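Local coordinates for protein LbaCas13a H328A (C2c2) (Lachnospiraceae bacterium NK4A179, PDB 5WLH) that binds pre-crRNA as a CRISPR-Cas13a nuclease that uses the guide to target and cleave RNA, here in an engineered single-residue variant, at residues Gln1340-Tyr1343 and Gly1348-Tyr1351. Numbering follows the deposited sequence.
Sequences QFTY and GTVY. With nucleotides of chain B.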
ATOM      1  N   GLN A1340      -2.818 -23.002   3.491  1.00 28.30           N
ATOM      2  CA  GLN A1340      -3.321 -24.217   2.875  1.00 29.46           C
ATOM      3  C   GLN A1340      -4.054 -23.873   1.590  1.00 30.71           C
ATOM      4  O   GLN A1340      -4.731 -22.846   1.509  1.00 31.01           O
ATOM      5  CB  GLN A1340      -4.246 -24.962   3.832  1.00 39.00           C
ATOM      6  CG  GLN A1340      -3.577 -25.273   5.145  1.00 47.11           C
ATOM      7  CD  GLN A1340      -3.448 -26.750   5.380  1.00 53.23           C
ATOM      8  OE1 GLN A1340      -4.404 -27.407   5.794  1.00 52.49           O
ATOM      9  NE2 GLN A1340      -2.264 -27.290   5.113  1.00 57.47           N
ATOM     10  N   PHE A1341      -3.888 -24.721   0.579  1.00 29.27           N
ATOM     11  CA  PHE A1341      -4.700 -24.649  -0.624  1.00 30.56           C
ATOM     12  C   PHE A1341      -5.917 -25.546  -0.459  1.00 34.98           C
ATOM     13  O   PHE A1341      -5.834 -26.615   0.153  1.00 31.24           O
ATOM     14  CB  PHE A1341      -3.903 -25.084  -1.853  1.00 29.53           C
ATOM     15  CG  PHE A1341      -2.985 -24.020  -2.398  1.00 27.95           C
ATOM     16  CD1 PHE A1341      -3.141 -22.692  -2.035  1.00 32.51           C
ATOM     17  CD2 PHE A1341      -1.977 -24.358  -3.290  1.00 29.40           C
ATOM     18  CE1 PHE A1341      -2.297 -21.716  -2.558  1.00 33.27           C
ATOM     19  CE2 PHE A1341      -1.133 -23.393  -3.812  1.00 32.17           C
ATOM     20  CZ  PHE A1341      -1.299 -22.069  -3.441  1.00 31.06           C
ATOM     21  N   THR A1342      -7.050 -25.091  -0.978  1.00 35.61           N
ATOM     22  CA  THR A1342      -8.259 -25.905  -1.063  1.00 39.51           C
ATOM     23  C   THR A1342      -8.293 -26.531  -2.453  1.00 39.21           C
ATOM     24  O   THR A1342      -8.576 -25.852  -3.444  1.00 37.73           O
ATOM     25  CB  THR A1342      -9.505 -25.067  -0.805  1.00 41.45           C
ATOM     26  OG1 THR A1342      -9.406 -24.448   0.481  1.00 43.55           O
ATOM     27  CG2 THR A1342     -10.746 -25.940  -0.863  1.00 39.14           C
ATOM     28  N   TYR A1343      -7.982 -27.816  -2.532  1.00 38.50           N
ATOM     29  CA  TYR A1343      -8.022 -28.545  -3.790  1.00 42.98           C
ATOM     30  C   TYR A1343      -9.321 -29.335  -3.842  1.00 49.83           C
ATOM     31  O   TYR A1343      -9.576 -30.177  -2.971  1.00 45.71           O
ATOM     32  CB  TYR A1343      -6.817 -29.474  -3.933  1.00 40.37           C
ATOM     33  CG  TYR A1343      -5.523 -28.768  -4.287  1.00 42.45           C
ATOM     34  CD1 TYR A1343      -5.497 -27.738  -5.220  1.00 44.74           C
ATOM     35  CD2 TYR A1343      -4.325 -29.125  -3.680  1.00 44.62           C
ATOM     36  CE1 TYR A1343      -4.307 -27.084  -5.541  1.00 41.97           C
ATOM     37  CE2 TYR A1343      -3.132 -28.480  -4.000  1.00 41.67           C
ATOM     38  CZ  TYR A1343      -3.129 -27.467  -4.934  1.00 40.31           C
ATOM     39  OH  TYR A1343      -1.948 -26.823  -5.255  1.00 41.59           O
ATOM     40  N   GLY A1348     -14.529 -34.901  -2.843  1.00 88.20           N
ATOM     41  CA  GLY A1348     -14.791 -33.641  -2.186  1.00 83.91           C
ATOM     42  C   GLY A1348     -13.573 -32.742  -2.188  1.00 79.17           C
ATOM     43  O   GLY A1348     -13.161 -32.248  -3.241  1.00 79.27           O
ATOM     44  N   THR A1349     -12.972 -32.544  -1.018  1.00 73.90           N
ATOM     45  CA  THR A1349     -11.931 -31.539  -0.855  1.00 66.61           C
ATOM     46  C   THR A1349     -10.770 -32.086  -0.033  1.00 58.23           C
ATOM     47  O   THR A1349     -10.977 -32.797   0.954  1.00 55.70           O
ATOM     48  CB  THR A1349     -12.510 -30.281  -0.192  1.00 68.85           C
ATOM     49  OG1 THR A1349     -13.349 -29.597  -1.130  1.00 69.37           O
ATOM     50  CG2 THR A1349     -11.406 -29.344   0.275  1.00 70.94           C
ATOM     51  N   VAL A1350      -9.547 -31.761  -0.459  1.00 50.98           N
ATOM     52  CA  VAL A1350      -8.341 -31.999   0.324  1.00 46.74           C
ATOM     53  C   VAL A1350      -7.639 -30.659   0.534  1.00 45.33           C
ATOM     54  O   VAL A1350      -7.662 -29.792  -0.347  1.00 41.14           O
ATOM     55  CB  VAL A1350      -7.398 -33.015  -0.356  1.00 43.57           C
ATOM     56  CG1 VAL A1350      -7.088 -32.601  -1.780  1.00 38.77           C
ATOM     57  CG2 VAL A1350      -6.106 -33.187   0.450  1.00 45.16           C
ATOM     58  N   TYR A1351      -7.038 -30.487   1.709  1.00 45.64           N
ATOM     59  CA  TYR A1351      -6.251 -29.305   2.030  1.00 41.47           C
ATOM     60  C   TYR A1351      -4.780 -29.675   1.988  1.00 38.96           C
ATOM     61  O   TYR A1351      -4.368 -30.669   2.595  1.00 35.59           O
ATOM     62  CB  TYR A1351      -6.636 -28.747   3.399  1.00 39.46           C
ATOM     63  CG  TYR A1351      -8.068 -28.272   3.431  1.00 47.04           C
ATOM     64  CD1 TYR A1351      -8.419 -27.038   2.901  1.00 47.56           C
ATOM     65  CD2 TYR A1351      -9.075 -29.065   3.969  1.00 49.40           C
ATOM     66  CE1 TYR A1351      -9.724 -26.599   2.915  1.00 52.20           C
ATOM     67  CE2 TYR A1351     -10.390 -28.633   3.987  1.00 53.90           C
ATOM     68  CZ  TYR A1351     -10.707 -27.398   3.461  1.00 57.33           C
ATOM     69  OH  TYR A1351     -12.009 -26.955   3.477  1.00 61.95           O
TER
ATOM     70  P     C B  41      -4.618 -20.048  -9.033  1.00 34.86           P
ATOM     71  OP1   C B  41      -3.805 -20.539 -10.177  1.00 34.15           O
ATOM     72  OP2   C B  41      -5.504 -18.878  -9.200  1.00 40.10           O
ATOM     73  O5'   C B  41      -5.547 -21.196  -8.422  1.00 34.05           O
ATOM     74  C5'   C B  41      -5.138 -22.562  -8.417  1.00 37.19           C
ATOM     75  C4'   C B  41      -5.641 -23.312  -7.200  1.00 35.63           C
ATOM     76  O4'   C B  41      -4.844 -22.953  -6.040  1.00 36.38           O
ATOM     77  C3'   C B  41      -7.071 -23.038  -6.755  1.00 36.89           C
ATOM     78  O3'   C B  41      -8.040 -23.753  -7.503  1.00 33.02           O
ATOM     79  C2'   C B  41      -7.041 -23.455  -5.292  1.00 38.44           C
ATOM     80  O2'   C B  41      -7.101 -24.868  -5.188  1.00 38.61           O
ATOM     81  C1'   C B  41      -5.639 -23.011  -4.877  1.00 37.90           C
ATOM     82  N1    C B  41      -5.633 -21.683  -4.231  1.00 40.16           N
ATOM     83  C2    C B  41      -6.102 -21.591  -2.919  1.00 38.61           C
ATOM     84  O2    C B  41      -6.503 -22.628  -2.381  1.00 40.44           O
ATOM     85  N3    C B  41      -6.102 -20.391  -2.291  1.00 37.78           N
ATOM     86  C4    C B  41      -5.644 -19.308  -2.932  1.00 40.53           C
ATOM     87  N4    C B  41      -5.650 -18.128  -2.291  1.00 39.01           N
ATOM     88  C5    C B  41      -5.157 -19.381  -4.274  1.00 42.24           C
ATOM     89  C6    C B  41      -5.166 -20.577  -4.879  1.00 40.34           C
ATOM     90  P     U B  42      -9.489 -23.120  -7.764  1.00 38.28           P
ATOM     91  OP1   U B  42     -10.289 -24.145  -8.490  1.00 41.26           O
ATOM     92  OP2   U B  42      -9.329 -21.767  -8.342  1.00 37.58           O
ATOM     93  O5'   U B  42     -10.122 -22.937  -6.317  1.00 40.87           O
ATOM     94  C5'   U B  42     -10.580 -24.048  -5.560  1.00 42.86           C
ATOM     95  C4'   U B  42     -11.000 -23.597  -4.187  1.00 46.13           C
ATOM     96  O4'   U B  42      -9.861 -22.981  -3.526  1.00 43.53           O
ATOM     97  C3'   U B  42     -12.073 -22.513  -4.155  1.00 51.85           C
ATOM     98  O3'   U B  42     -13.395 -23.016  -4.289  1.00 57.87           O
ATOM     99  C2'   U B  42     -11.808 -21.818  -2.826  1.00 50.46           C
ATOM    100  O2'   U B  42     -12.326 -22.579  -1.747  1.00 54.72           O
ATOM    101  C1'   U B  42     -10.285 -21.873  -2.759  1.00 48.03           C
ATOM    102  N1    U B  42      -9.651 -20.644  -3.293  1.00 49.78           N
ATOM    103  C2    U B  42      -9.651 -19.521  -2.481  1.00 53.17           C
ATOM    104  O2    U B  42     -10.151 -19.516  -1.372  1.00 58.27           O
ATOM    105  N3    U B  42      -9.047 -18.404  -3.002  1.00 50.58           N
ATOM    106  C4    U B  42      -8.450 -18.297  -4.241  1.00 51.44           C
ATOM    107  O4    U B  42      -7.944 -17.228  -4.582  1.00 50.95           O
ATOM    108  C5    U B  42      -8.488 -19.498  -5.023  1.00 51.30           C
ATOM    109  C6    U B  42      -9.070 -20.601  -4.535  1.00 50.15           C
ATOM    110  P     C B  40       1.087 -22.666  -6.801  1.00 41.71           P
ATOM    111  OP1   C B  40       1.753 -23.090  -5.536  1.00 44.53           O
ATOM    112  OP2   C B  40       0.222 -23.616  -7.563  1.00 41.05           O
ATOM    113  O5'   C B  40       0.199 -21.402  -6.465  1.00 40.68           O
ATOM    114  C5'   C B  40      -0.675 -20.907  -7.452  1.00 39.99           C
ATOM    115  C4'   C B  40      -1.330 -19.639  -7.015  1.00 33.97           C
ATOM    116  O4'   C B  40      -0.334 -18.595  -6.899  1.00 33.98           O
ATOM    117  C3'   C B  40      -2.347 -19.094  -7.998  1.00 32.05           C
ATOM    118  O3'   C B  40      -3.604 -19.731  -7.814  1.00 30.95           O
ATOM    119  C2'   C B  40      -2.359 -17.602  -7.676  1.00 36.21           C
ATOM    120  O2'   C B  40      -3.205 -17.345  -6.564  1.00 39.52           O
ATOM    121  C1'   C B  40      -0.905 -17.355  -7.243  1.00 36.98           C
ATOM    122  N1    C B  40      -0.057 -16.710  -8.277  1.00 38.09           N
ATOM    123  C2    C B  40      -0.255 -15.346  -8.556  1.00 39.38           C
ATOM    124  O2    C B  40      -1.166 -14.752  -7.958  1.00 37.74           O
ATOM    125  N3    C B  40       0.529 -14.735  -9.480  1.00 39.72           N
ATOM    126  C4    C B  40       1.498 -15.418 -10.098  1.00 40.11           C
ATOM    127  N4    C B  40       2.250 -14.777 -11.002  1.00 41.60           N
ATOM    128  C5    C B  40       1.735 -16.796  -9.825  1.00 37.05           C
ATOM    129  C6    C B  40       0.947 -17.391  -8.913  1.00 39.48           C
TER
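The carbonyl oxygen of Tyr-1343 is gripped twice from strand 1349-1353: Val-1350 N donates to Tyr-1343 O at 3.0 Å (166° at the hydrogen), and Thr-1349 CA adds a C-H...O contact at 3.4 Å to the same atom. Tyr-1343 N returns a bond to Val-1350 O, closing the ring of a hydrogen-bonded antiparallel pair. On the face of Tyr-1343 and Val-1350, CB of the tyrosine meets CG1 of the valine, and both side chains reach helix 1087-1103. Thr-1342 and Tyr-1351 lie side by side on the other face; OG1 of the threonine, set beside its own backbone N (chi1 -58°), meets the ring edge at Tyr-1351 CE1, 3.3 Å away, while Thr-1349 CG2 sits over one ring face. These strands form a beta hairpin at one border of a four-stranded antiparallel sheet, and its inner strand contacts the bound RNA. Thr-1342, whose pairing with Tyr-1351 is non-hydrogen-bonded, uses its backbone N to donate to O2 of C41 of chain B at 2.9 Å. The Phe-1341 ring lies against that nucleotide, its CD1 3.3 Å from C2 of C41, with C1' over one face and a phosphate oxygen of C40 of chain B at the edge. An alanine here would probably leave the C41 sugar and base without this apolar support and Phe-1296 without its edge-to-face partner. Gln-1340 crosses Tyr-1351 at about a right angle, amide and ring planes 17° apart, OE1 3.5 Å from Tyr-1351 CB.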